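PDB 4HFV: Dot/Icm T4SS effector from Legionella pneumophila subsp. pneumophila, which is a putative effector of the Dot/Icm type IV secretion system, probably delivered into host cells during intracellular infection, its biochemical activity not firmly established. Local coordinates for residues L130-F133 with L134-H137; H137-N141 with S142-K146; K146-L149 with D150-F154. All coordinates share one frame; numbering follows the deposited sequence.

Contact 1 of 3, residues L130-F133 with L134-H137; sequences LEKF and LRSH
The carbonyl oxygen Phe133 O is gripped at the C-terminal end of helix 120-136 by two donors: the hydroxyl Ser136 OG at 2.6 Å, and the backbone His137 N in a weak, bent bond at 3.3 Å. His137 N turns mainly to Leu134 O, three residues back, and so reaches Phe133 O only weakly. This is the last turn of an alpha helix, where carbonyls lose their regular i+4 partners and a small polar side chain can fill in. Serine suits the place because its OG, set between its own backbone N and carbonyl carbon (chi1 83°), reaches back to a lone pair of Phe133 O in the carbonyl plane. Before it the helical pattern is intact: Leu134 N gives to Leu130 O, Arg135 N to Glu131 O and Ser136 N to Lys132 O.

On the polar flank, Glu131 and Arg135 form an i to i+4 salt bridge, with Arg135 NE 3.0 Å from Glu131 OE2 and the N-H almost straight at it. The carboxylate oxygen lies close to the guanidinium plane but is met on its anti side and well out of the carboxylate plane; the two planes stand 69° apart. Arg135 NH2 is held by Ser142 O, so the guanidinium is tied from two directions. Lys132 CG lies 3.3 Å from Arg135 NH1, the two side chains running side by side. Glu131 also touches Ser169, a residue of the succinate site on helix 161-188.

The buried flank is apolar. Leu130 packs against helix 70-90, Leu134 reaches Ile165 of helix 161-188, and the ring of Phe133 touches helices 49-64 and 70-90 and Phe154. The edge of the His137 imidazole points at the face of the Phe133 ring in an offset edge-to-face pair, planes at 64°, with His137 CD2 poised 3.5 Å from Phe133 CE1.

Contact 2 of 3, residues H137-N141 with S142-K146; sequences HVYKN and SDPRK
Tyr139 O accepts from Ser142 N at 3.0 Å, and one residue further on Lys140 O accepts from Asp143 N at the same distance, so two consecutive i to i+3 bonds turn the chain. Each donor lies above its carbonyl plane, the first by 57°. Asn141 and Ser142 carry the bend with positive phi, which asparagine tolerates well. Ser142 O is already satisfied from helix 120-136.

Asp143 satisfies the next donors: its OD1 accepts Arg145 N at 3.1 Å from above the carboxylate plane, and its backbone O receives Lys146 N. Arg145 NE and Lys146 NZ add long ion pairs to this carboxylate, while Arg145 NH1 bridges to Asp125 of the second subunit.

The phenol ring of Tyr139 is sandwiched. Pro144 CB sits over the centre of one face in a CH-pi contact, 3.7 Å from the ring centroid, and Val138 CG1 covers the opposite face. Proline suits this spot because its rigid ring offers compact C-H groups and its fixed phi fits the 3-10 segment 144-146. The whole is a type II turn over 139-142 overlapping a type I' turn over 140-143, leading into an Asx turn with Asp143 at the head of a short 3-10 segment.

Contact 3 of 3, residues K146-L149 with D150-F154; sequences KGYL and DKQPF
Gln152 folds its side chain back on the preceding residues, so that its amide nitrogen NE2 meets both the carbonyl of Leu149 and the rim of the Tyr148 ring. The kink comes at the second torsion (chi2 -74°), which turns the amide away from an extended course and toward the backbone at Leu149. There Gln152 NE2 donates to Leu149 O at 2.9 Å with an almost straight N-H (172°). The acceptor lies in the amide plane, while the donor is tilted slightly from the carbonyl plane. Glutamine suits the position because its primary amide has two hydrogens: the same nitrogen also donates to Val138 O, linking this turn of the loop to the segment 137-141 alongside.

The tyrosine approaches crosswise. The side chains of Tyr148 and Gln152 meet at about a right angle, ring and amide planes 48° apart, and the nitrogen comes to the ring's edge with NE2 of Gln152 3.6 Å from Tyr148 CD2. It therefore does not lie over a ring face. Leu149 CB lies 3.5 Å from Lys151 O as the chain rounds Asp150.

The turn belongs to the loop between helix 120-136 and helix 161-188. Tyr148 leans on Val162 of the latter and stacks with His187 of the second subunit; Phe154 touches helix 49-64, the end of helix 120-136 and Val161 of helix 161-188.

How the contacts relate
Contacts 1, 2 and 3 follow one another along the chain, with His137 shared by the first two and Lys146 by the last two. Contact 1 closes helix 120-136; the others lie in the loop that leads to helix 161-188. The centre of contact 1 is about 9 Å from that of contact 2 and about 11 Å from that of contact 3. Between the centres of contact 2 and contact 3 it is about 7 Å. The loop goes out through contact 2 and returns through contact 3, until Phe154 meets Phe133. Contact 1 adjoins Ser169 and lies near Arg176, two residues seen to bind succinate, whereas contacts 2 and 3 reach the second subunit of a protein whose regular structure is all helix.

Contact 1 of 3, residues L130-F133 with L134-H137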
# COMPACT_ATOMS: atom_id res chain seq x y z
N LEU A 130 7.41 9.60 -2.75
CA LEU A 130 6.73 10.77 -3.27
C LEU A 130 5.30 10.88 -2.73
O LEU A 130 4.88 11.95 -2.26
CB LEU A 130 6.70 10.72 -4.79
CG LEU A 130 6.07 11.89 -5.53
CD1 LEU A 130 6.67 13.21 -5.12
CD2 LEU A 130 6.28 11.70 -7.08
N GLU A 131 4.54 9.80 -2.84
CA GLU A 131 3.20 9.79 -2.24
C GLU A 131 3.19 10.17 -0.75
O GLU A 131 2.37 10.98 -0.33
CB GLU A 131 2.52 8.45 -2.44
CG GLU A 131 1.07 8.44 -1.97
CD GLU A 131 0.66 7.11 -1.45
OE1 GLU A 131 1.12 6.10 -2.04
OE2 GLU A 131 -0.12 7.08 -0.48
N LYS A 132 4.11 9.62 0.05
CA LYS A 132 4.17 9.98 1.47
C LYS A 132 4.43 11.48 1.64
O LYS A 132 3.78 12.19 2.46
CB LYS A 132 5.29 9.19 2.18
CG LYS A 132 4.86 7.89 2.83
CD LYS A 132 6.07 7.19 3.48
CE LYS A 132 6.47 5.89 2.75
NZ LYS A 132 5.52 4.76 3.03
N PHE A 133 5.41 11.97 0.88
CA PHE A 133 5.76 13.35 0.93
C PHE A 133 4.55 14.23 0.66
O PHE A 133 4.26 15.15 1.44
CB PHE A 133 6.89 13.64 -0.09
CG PHE A 133 7.10 15.07 -0.36
CD1 PHE A 133 7.93 15.84 0.47
CD2 PHE A 133 6.51 15.66 -1.47
CE1 PHE A 133 8.13 17.19 0.18
CE2 PHE A 133 6.70 17.00 -1.75
CZ PHE A 133 7.51 17.75 -0.94
N LEU A 134 3.81 13.94 -0.41
CA LEU A 134 2.64 14.76 -0.72
C LEU A 134 1.57 14.71 0.40
O LEU A 134 0.96 15.73 0.77
CB LEU A 134 2.04 14.38 -2.09
CG LEU A 134 2.89 14.73 -3.34
CD1 LEU A 134 2.29 14.12 -4.55
CD2 LEU A 134 3.05 16.21 -3.61
N ARG A 135 1.31 13.53 0.91
CA ARG A 135 0.36 13.37 2.03
C ARG A 135 0.80 14.21 3.24
O ARG A 135 -0.03 14.83 3.91
CB ARG A 135 0.22 11.90 2.42
CG ARG A 135 -0.62 11.05 1.43
CD ARG A 135 -1.11 9.71 2.11
NE ARG A 135 -0.11 8.65 2.05
CZ ARG A 135 0.69 8.27 3.05
NH1 ARG A 135 1.57 7.29 2.85
NH2 ARG A 135 0.61 8.85 4.25
N SER A 136 2.11 14.29 3.44
CA SER A 136 2.64 15.05 4.58
C SER A 136 2.37 16.55 4.42
O SER A 136 2.41 17.28 5.39
CB SER A 136 4.13 14.76 4.80
OG SER A 136 4.94 15.58 3.93
N HIS A 137 2.07 16.97 3.18
CA HIS A 137 1.81 18.37 2.87
C HIS A 137 0.37 18.58 2.43
O HIS A 137 0.05 19.64 1.96
CB HIS A 137 2.77 18.91 1.79
CG HIS A 137 4.18 19.00 2.27
ND1 HIS A 137 4.58 19.89 3.24
CD2 HIS A 137 5.28 18.25 1.97
CE1 HIS A 137 5.86 19.71 3.50
NE2 HIS A 137 6.31 18.71 2.75

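Contact 2 of 3, residues H137-N141 with S142-K146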
# COMPACT_ATOMS: atom_id res chain seq x y z
N HIS A 137 2.07 16.97 3.18
CA HIS A 137 1.81 18.37 2.87
C HIS A 137 0.37 18.58 2.43
O HIS A 137 0.05 19.64 1.96
CB HIS A 137 2.77 18.91 1.79
CG HIS A 137 4.18 19.00 2.27
ND1 HIS A 137 4.58 19.89 3.24
CD2 HIS A 137 5.28 18.25 1.97
CE1 HIS A 137 5.86 19.71 3.50
NE2 HIS A 137 6.31 18.71 2.75
N VAL A 138 -0.49 17.58 2.64
CA VAL A 138 -1.91 17.75 2.40
C VAL A 138 -2.75 17.51 3.68
O VAL A 138 -3.68 18.24 3.98
CB VAL A 138 -2.38 16.82 1.27
CG1 VAL A 138 -3.89 16.94 1.06
CG2 VAL A 138 -1.63 17.15 -0.05
N TYR A 139 -2.42 16.46 4.43
CA TYR A 139 -3.21 16.06 5.60
C TYR A 139 -2.48 16.26 6.92
O TYR A 139 -1.28 16.07 7.03
CB TYR A 139 -3.56 14.59 5.48
CG TYR A 139 -4.20 14.23 4.16
CD1 TYR A 139 -5.45 14.72 3.81
CD2 TYR A 139 -3.55 13.39 3.25
CE1 TYR A 139 -6.04 14.37 2.63
CE2 TYR A 139 -4.12 13.05 2.07
CZ TYR A 139 -5.37 13.53 1.77
OH TYR A 139 -5.94 13.22 0.57
N LYS A 140 -3.24 16.60 7.96
CA LYS A 140 -2.72 16.56 9.33
C LYS A 140 -2.13 15.18 9.61
O LYS A 140 -2.77 14.16 9.36
CB LYS A 140 -3.84 16.91 10.30
CG LYS A 140 -4.43 18.31 10.00
CD LYS A 140 -5.65 18.64 10.88
CE LYS A 140 -6.11 20.08 10.64
NZ LYS A 140 -7.33 20.45 11.41
N ASN A 141 -0.90 15.16 10.10
CA ASN A 141 -0.14 13.92 10.33
C ASN A 141 -0.09 12.96 9.14
O ASN A 141 -0.01 11.74 9.34
CB ASN A 141 -0.65 13.17 11.56
CG ASN A 141 0.40 12.22 12.13
OD1 ASN A 141 1.60 12.36 11.86
ND2 ASN A 141 -0.05 11.26 12.92
N SER A 142 -0.15 13.49 7.93
CA SER A 142 -0.12 12.68 6.70
C SER A 142 -1.31 11.76 6.58
O SER A 142 -1.34 10.91 5.69
CB SER A 142 1.16 11.86 6.64
OG SER A 142 2.28 12.72 6.75
N ASP A 143 -2.28 11.92 7.48
CA ASP A 143 -3.35 10.94 7.63
C ASP A 143 -4.70 11.54 7.22
O ASP A 143 -5.24 12.42 7.88
CB ASP A 143 -3.37 10.46 9.10
CG ASP A 143 -4.53 9.53 9.42
OD1 ASP A 143 -5.14 8.94 8.51
OD2 ASP A 143 -4.82 9.41 10.62
N PRO A 144 -5.23 11.09 6.08
CA PRO A 144 -6.45 11.75 5.62
C PRO A 144 -7.62 11.63 6.62
O PRO A 144 -8.51 12.49 6.60
CB PRO A 144 -6.74 11.06 4.28
CG PRO A 144 -5.96 9.75 4.34
CD PRO A 144 -4.77 10.02 5.18
N ARG A 145 -7.57 10.63 7.50
CA ARG A 145 -8.59 10.45 8.54
C ARG A 145 -8.64 11.70 9.40
O ARG A 145 -9.68 12.03 9.96
CB ARG A 145 -8.29 9.22 9.43
CG ARG A 145 -7.94 7.90 8.69
CD ARG A 145 -7.38 6.80 9.64
NE ARG A 145 -6.96 5.59 8.93
CZ ARG A 145 -6.71 4.41 9.51
NH1 ARG A 145 -6.34 3.36 8.76
NH2 ARG A 145 -6.85 4.26 10.82
N LYS A 146 -7.53 12.41 9.52
CA LYS A 146 -7.46 13.53 10.45
C LYS A 146 -7.74 14.86 9.76
O LYS A 146 -7.66 15.92 10.38
CB LYS A 146 -6.08 13.59 11.13
CG LYS A 146 -5.58 12.32 11.78
CD LYS A 146 -6.08 12.20 13.21
CE LYS A 146 -5.35 11.08 13.98
NZ LYS A 146 -3.85 11.24 13.98

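Contact 3 of 3, residues K146-L149 with D150-F154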
# COMPACT_ATOMS: atom_id res chain seq x y z
N LYS A 146 -7.53 12.41 9.52
CA LYS A 146 -7.46 13.53 10.45
C LYS A 146 -7.74 14.86 9.76
O LYS A 146 -7.66 15.92 10.38
CB LYS A 146 -6.08 13.59 11.13
CG LYS A 146 -5.58 12.32 11.78
CD LYS A 146 -6.08 12.20 13.21
CE LYS A 146 -5.35 11.08 13.98
NZ LYS A 146 -3.85 11.24 13.98
N GLY A 147 -8.04 14.82 8.46
CA GLY A 147 -8.39 16.01 7.72
C GLY A 147 -7.25 16.72 7.01
O GLY A 147 -6.07 16.33 7.09
N TYR A 148 -7.62 17.78 6.31
CA TYR A 148 -6.67 18.62 5.59
C TYR A 148 -6.00 19.67 6.44
O TYR A 148 -6.62 20.29 7.31
CB TYR A 148 -7.40 19.35 4.48
CG TYR A 148 -7.76 18.51 3.29
CD1 TYR A 148 -8.57 17.41 3.41
CD2 TYR A 148 -7.31 18.86 2.02
CE1 TYR A 148 -8.92 16.66 2.30
CE2 TYR A 148 -7.65 18.14 0.92
CZ TYR A 148 -8.44 17.03 1.05
OH TYR A 148 -8.77 16.29 -0.06
N LEU A 149 -4.71 19.89 6.16
CA LEU A 149 -3.98 21.07 6.67
C LEU A 149 -4.69 22.34 6.23
O LEU A 149 -5.19 22.40 5.12
CB LEU A 149 -2.54 21.07 6.13
CG LEU A 149 -1.70 19.83 6.45
CD1 LEU A 149 -0.40 19.82 5.65
CD2 LEU A 149 -1.41 19.75 7.93
N ASP A 150 -4.73 23.36 7.09
CA ASP A 150 -5.32 24.66 6.74
C ASP A 150 -4.54 25.29 5.57
O ASP A 150 -5.11 25.90 4.67
CB ASP A 150 -5.31 25.63 7.95
CG ASP A 150 -6.61 25.59 8.76
OD1 ASP A 150 -7.61 25.02 8.26
OD2 ASP A 150 -6.63 26.15 9.89
N LYS A 151 -3.22 25.17 5.61
CA LYS A 151 -2.38 25.68 4.54
C LYS A 151 -2.05 24.55 3.57
O LYS A 151 -1.48 23.55 3.97
CB LYS A 151 -1.11 26.31 5.11
CG LYS A 151 -1.37 27.69 5.70
CD LYS A 151 -0.13 28.31 6.33
CE LYS A 151 -0.48 29.63 7.03
NZ LYS A 151 -0.93 30.67 6.07
N GLN A 152 -2.40 24.73 2.30
CA GLN A 152 -2.19 23.72 1.27
C GLN A 152 -1.13 24.20 0.27
O GLN A 152 -1.45 24.85 -0.72
CB GLN A 152 -3.52 23.45 0.55
CG GLN A 152 -4.55 22.75 1.40
CD GLN A 152 -4.24 21.29 1.60
OE1 GLN A 152 -3.93 20.57 0.65
NE2 GLN A 152 -4.35 20.83 2.83
N PRO A 153 0.15 23.86 0.51
CA PRO A 153 1.18 24.35 -0.43
C PRO A 153 0.95 23.85 -1.87
O PRO A 153 1.44 24.45 -2.84
CB PRO A 153 2.46 23.76 0.16
CG PRO A 153 2.00 22.59 1.08
CD PRO A 153 0.71 23.04 1.61
N PHE A 154 0.24 22.73 -2.03
CA PHE A 154 0.01 22.16 -3.35
C PHE A 154 -1.34 22.51 -3.97
O PHE A 154 -1.72 21.90 -4.97
CB PHE A 154 0.26 20.65 -3.36
CG PHE A 154 1.69 20.28 -3.23
CD1 PHE A 154 2.22 19.91 -2.00
CD2 PHE A 154 2.55 20.39 -4.33
CE1 PHE A 154 3.56 19.61 -1.86
CE2 PHE A 154 3.90 20.09 -4.20
CZ PHE A 154 4.42 19.70 -2.96